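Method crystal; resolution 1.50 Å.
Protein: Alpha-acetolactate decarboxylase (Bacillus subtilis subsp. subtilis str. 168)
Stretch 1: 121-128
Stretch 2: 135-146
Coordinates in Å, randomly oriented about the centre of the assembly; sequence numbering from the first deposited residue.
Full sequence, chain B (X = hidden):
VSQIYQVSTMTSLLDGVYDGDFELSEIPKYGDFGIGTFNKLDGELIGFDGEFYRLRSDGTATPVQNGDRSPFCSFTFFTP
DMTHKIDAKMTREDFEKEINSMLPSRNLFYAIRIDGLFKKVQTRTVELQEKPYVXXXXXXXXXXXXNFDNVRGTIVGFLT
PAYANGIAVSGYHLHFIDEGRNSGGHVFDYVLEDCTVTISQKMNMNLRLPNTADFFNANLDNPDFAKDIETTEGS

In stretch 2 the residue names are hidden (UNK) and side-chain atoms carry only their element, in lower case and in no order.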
# COMPACT_ATOMS: atom_id res chain seq x y z
N VAL B 121 -12.61 -27.80 -7.63
CA VAL B 121 -12.49 -26.45 -7.06
C VAL B 121 -13.19 -26.47 -5.71
O VAL B 121 -14.32 -26.96 -5.60
CB VAL B 121 -13.13 -25.34 -7.93
CG1 VAL B 121 -12.85 -23.96 -7.32
CG2 VAL B 121 -12.62 -25.39 -9.35
N GLN B 122 -12.53 -25.97 -4.68
CA GLN B 122 -13.20 -25.77 -3.41
C GLN B 122 -13.32 -24.29 -3.13
O GLN B 122 -12.34 -23.56 -3.21
CB GLN B 122 -12.47 -26.44 -2.25
CG GLN B 122 -13.25 -26.31 -0.96
CD GLN B 122 -12.58 -26.99 0.21
OE1 GLN B 122 -11.62 -26.47 0.78
NE2 GLN B 122 -13.07 -28.17 0.56
N THR B 123 -14.53 -23.86 -2.80
CA THR B 123 -14.78 -22.46 -2.50
C THR B 123 -15.53 -22.26 -1.21
O THR B 123 -16.10 -23.20 -0.64
CB THR B 123 -15.61 -21.78 -3.60
OG1 THR B 123 -16.95 -22.29 -3.57
CG2 THR B 123 -14.98 -21.99 -4.98
N ARG B 124 -15.52 -21.02 -0.75
CA ARG B 124 -16.45 -20.52 0.25
C ARG B 124 -17.22 -19.33 -0.29
O ARG B 124 -16.78 -18.66 -1.23
CB ARG B 124 -15.73 -20.08 1.52
CG ARG B 124 -14.79 -18.89 1.30
CD ARG B 124 -15.30 -17.63 2.01
NE ARG B 124 -14.57 -16.44 1.59
CZ ARG B 124 -13.53 -15.97 2.27
NH1 ARG B 124 -13.18 -16.61 3.39
NH2 ARG B 124 -12.87 -14.88 1.86
N THR B 125 -18.37 -19.03 0.31
CA THR B 125 -19.03 -17.75 0.06
C THR B 125 -19.37 -17.13 1.40
O THR B 125 -20.17 -17.68 2.16
CB THR B 125 -20.32 -17.90 -0.77
OG1 THR B 125 -21.23 -18.78 -0.10
CG2 THR B 125 -20.02 -18.44 -2.17
N VAL B 126 -18.76 -16.00 1.71
CA VAL B 126 -19.16 -15.28 2.92
C VAL B 126 -20.64 -14.91 2.80
O VAL B 126 -21.15 -14.66 1.70
CB VAL B 126 -18.33 -14.00 3.17
CG1 VAL B 126 -16.89 -14.35 3.57
CG2 VAL B 126 -18.37 -13.06 1.97
N GLU B 127 -21.33 -14.90 3.94
CA GLU B 127 -22.76 -14.65 3.98
C GLU B 127 -23.10 -13.39 4.75
O GLU B 127 -22.35 -12.98 5.65
CB GLU B 127 -23.51 -15.81 4.64
CG GLU B 127 -23.44 -17.12 3.93
CD GLU B 127 -24.29 -18.18 4.63
OE1 GLU B 127 -23.99 -18.49 5.80
OE2 GLU B 127 -25.25 -18.67 4.02
N LEU B 128 -24.25 -12.82 4.42
CA LEU B 128 -24.72 -11.58 5.04
C LEU B 128 -24.66 -11.65 6.56
O LEU B 128 -25.15 -12.61 7.18
CB LEU B 128 -26.14 -11.24 4.55
CG LEU B 128 -26.85 -9.92 4.90
CD1 LEU B 128 -28.14 -9.76 4.10
CD2 LEU B 128 -27.22 -9.79 6.37
N UNK B 135 -15.68 -9.85 14.44
CA UNK B 135 -14.46 -9.87 13.61
C UNK B 135 -14.52 -10.98 12.57
O UNK B 135 -15.24 -11.97 12.75
c UNK B 135 -15.36 -10.00 15.87
c UNK B 135 -13.34 -10.12 14.62
c UNK B 135 -13.90 -9.66 15.93
N UNK B 136 -13.77 -10.82 11.49
CA UNK B 136 -13.89 -11.74 10.37
C UNK B 136 -13.49 -13.17 10.72
O UNK B 136 -14.06 -14.11 10.17
s UNK B 136 -12.63 -11.29 6.46
c UNK B 136 -13.07 -11.26 9.18
c UNK B 136 -13.17 -12.45 5.19
c UNK B 136 -13.46 -11.98 7.90
N UNK B 137 -12.54 -13.34 11.63
CA UNK B 137 -12.14 -14.68 12.06
C UNK B 137 -13.33 -15.44 12.64
O UNK B 137 -13.48 -16.64 12.43
c UNK B 137 -9.68 -14.28 12.38
c UNK B 137 -10.98 -14.63 13.08
c UNK B 137 -10.84 -15.96 13.82
N UNK B 138 -14.21 -14.72 13.33
CA UNK B 138 -15.43 -15.33 13.86
C UNK B 138 -16.49 -15.49 12.78
O UNK B 138 -17.19 -16.49 12.74
o UNK B 138 -15.17 -16.63 16.69
c UNK B 138 -14.45 -15.61 16.69
c UNK B 138 -15.02 -14.30 16.16
o UNK B 138 -13.26 -15.61 17.10
c UNK B 138 -16.00 -14.49 15.02
N UNK B 139 -16.59 -14.49 11.91
CA UNK B 139 -17.64 -14.47 10.90
C UNK B 139 -17.51 -15.62 9.89
O UNK B 139 -18.51 -16.10 9.37
c UNK B 139 -17.66 -13.13 10.17
N UNK B 140 -16.28 -16.06 9.61
CA UNK B 140 -16.09 -17.09 8.58
C UNK B 140 -16.23 -18.51 9.11
O UNK B 140 -16.31 -19.45 8.32
c UNK B 140 -14.72 -16.97 7.89
c UNK B 140 -14.61 -15.65 7.12
c UNK B 140 -13.59 -17.14 8.89
N UNK B 141 -16.26 -18.68 10.42
CA UNK B 141 -16.33 -20.02 11.00
C UNK B 141 -17.55 -20.82 10.52
O UNK B 141 -17.48 -22.05 10.45
n UNK B 141 -13.66 -18.80 16.60
c UNK B 141 -13.61 -19.17 15.16
c UNK B 141 -15.00 -19.45 14.61
c UNK B 141 -14.98 -19.56 13.10
c UNK B 141 -16.33 -19.93 12.53
N UNK B 142 -18.63 -20.15 10.15
CA UNK B 142 -19.82 -20.85 9.66
C UNK B 142 -20.11 -20.58 8.18
O UNK B 142 -21.25 -20.65 7.74
o UNK B 142 -21.29 -19.05 10.35
c UNK B 142 -20.92 -20.86 11.92
c UNK B 142 -21.08 -20.46 10.46
N UNK B 143 -19.07 -20.26 7.41
CA UNK B 143 -19.23 -20.01 5.99
C UNK B 143 -19.58 -21.31 5.25
O UNK B 143 -19.08 -22.38 5.58
c UNK B 143 -17.96 -19.39 5.40
c UNK B 143 -16.80 -20.37 5.26
c UNK B 143 -15.43 -19.71 5.28
o UNK B 143 -15.28 -18.55 4.90
n UNK B 143 -14.42 -20.44 5.74
N UNK B 144 -20.47 -21.20 4.26
CA UNK B 144 -20.73 -22.33 3.36
C UNK B 144 -19.48 -22.63 2.55
O UNK B 144 -18.83 -21.71 2.05
c UNK B 144 -21.38 -20.08 3.99
c UNK B 144 -21.85 -21.82 2.46
c UNK B 144 -22.49 -20.75 3.25
N UNK B 145 -19.14 -23.91 2.45
CA UNK B 145 -18.02 -24.35 1.63
C UNK B 145 -18.56 -25.25 0.54
O UNK B 145 -19.37 -26.14 0.79
c UNK B 145 -16.96 -25.09 2.47
c UNK B 145 -15.33 -24.80 4.42
c UNK B 145 -15.82 -25.58 1.59
c UNK B 145 -16.43 -24.18 3.58
N UNK B 146 -18.13 -25.01 -0.69
CA UNK B 146 -18.61 -25.78 -1.82
C UNK B 146 -17.48 -26.58 -2.45
O UNK B 146 -16.34 -26.12 -2.51
c UNK B 146 -21.21 -22.04 -1.28
c UNK B 146 -21.70 -24.50 -2.43
c UNK B 146 -19.25 -24.86 -2.87
c UNK B 146 -22.75 -23.75 -1.95
c UNK B 146 -20.16 -22.80 -1.76
c UNK B 146 -20.39 -24.04 -2.34
c UNK B 146 -22.52 -22.51 -1.38
O HOH W 1 -19.78 -16.02 6.45
O HOH W 2 -21.90 -18.00 7.50
O HOH W 3 -24.15 -20.97 7.39

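Position 135 has three side-chain carbons closing a ring onto its own backbone N, and it lies out of reach of stretch 1. That is Pro135, at the N-cap position; its ring leaves the N without a hydrogen, no loss where a helix begins.

Position 136 carries an unbranched chain of two carbons, a sulfur and a last carbon, all in t rotamers. CA to CB points sideways, but the end comes nearer, 4.1 Å from Arg124 NH2 and 4.5 Å from Val126 CG1 at its terminal carbon. The sulfur names Met136.

At 137 one carbon carries two more, far from stretch 1: Val137. Position 138 has three carbons, the third bearing two oxygens, which makes a carboxylate and so Glu138. A single carbon at 139 gives Ala139; it points toward stretch 1 without touching it, while its backbone O takes a hydrogen bond from water 1 (3.2 Å), which in turn accepts one from Glu127 N (3.2 Å).

Position 140 again shows one carbon carrying two. One of these lies 4.4 Å from Val126 CG1, an apolar contact, and also 4.1 Å from Arg124 NH1 of the guanidinium. This is Val140, a buried residue. At 141 four carbons in a row end in nitrogen, out of reach of stretch 1: Lys141, whose NZ forms a salt bridge with Glu138 OE1 at 2.6 Å, wholly within stretch 2.

At 142 one carbon carries an oxygen and a carbon, the pattern of Thr142. It meets stretch 1 through solvent: water 3 donates to both Glu127 OE1 (3.0 Å) and Thr142 O (2.9 Å).

Position 143 has three carbons, the third carrying one oxygen and one nitrogen. Both Gln and Glu would fit the outline, but the nitrogen settles Gln143. Its end turns nearer to stretch 1, and Arg124 NH1 donates to Gln143 OE1 at 3.2 Å, with the oxygen at the edge of the guanidinium.

Three carbons close a ring onto the backbone N at 144, and one of these ring carbons lies 3.4 Å from Glu127 CD; this is Pro144, and that carbon is CG. Its carbonyl still serves: Thr125 N donates to Pro144 O at 3.2 Å.

Position 145 has four carbons forked at the first, one arm two carbons long; the one-carbon arm of the fork lies 3.7 Å from Gln122 CG: Ile145. At 146 one carbon leads to a six-carbon ring with no oxygen, and a carbon of the ring lies 3.5 Å from Thr125 OG1, which sits at the ring edge: Phe146.

The contact rests on a short antiparallel ladder. Thr123 N donates to Phe146 O (2.9 Å) and Phe146 N to Thr123 O (2.7 Å), fixing the register; Arg124 and Ile145 form the neighbouring non-hydrogen-bonded pair, with their side chains on the face opposite those of Thr123 and Phe146. Beyond the ladder, Arg124 reaches Gln143, Val140 and Met136, so one long side chain ties the strand to the helix and the turn after it. The rule is economical: backbone sets the register, side chains extend the contact, and water spans the gap beside Glu127.

Stretch 2 (135-146) PMVEAVKTQPIF
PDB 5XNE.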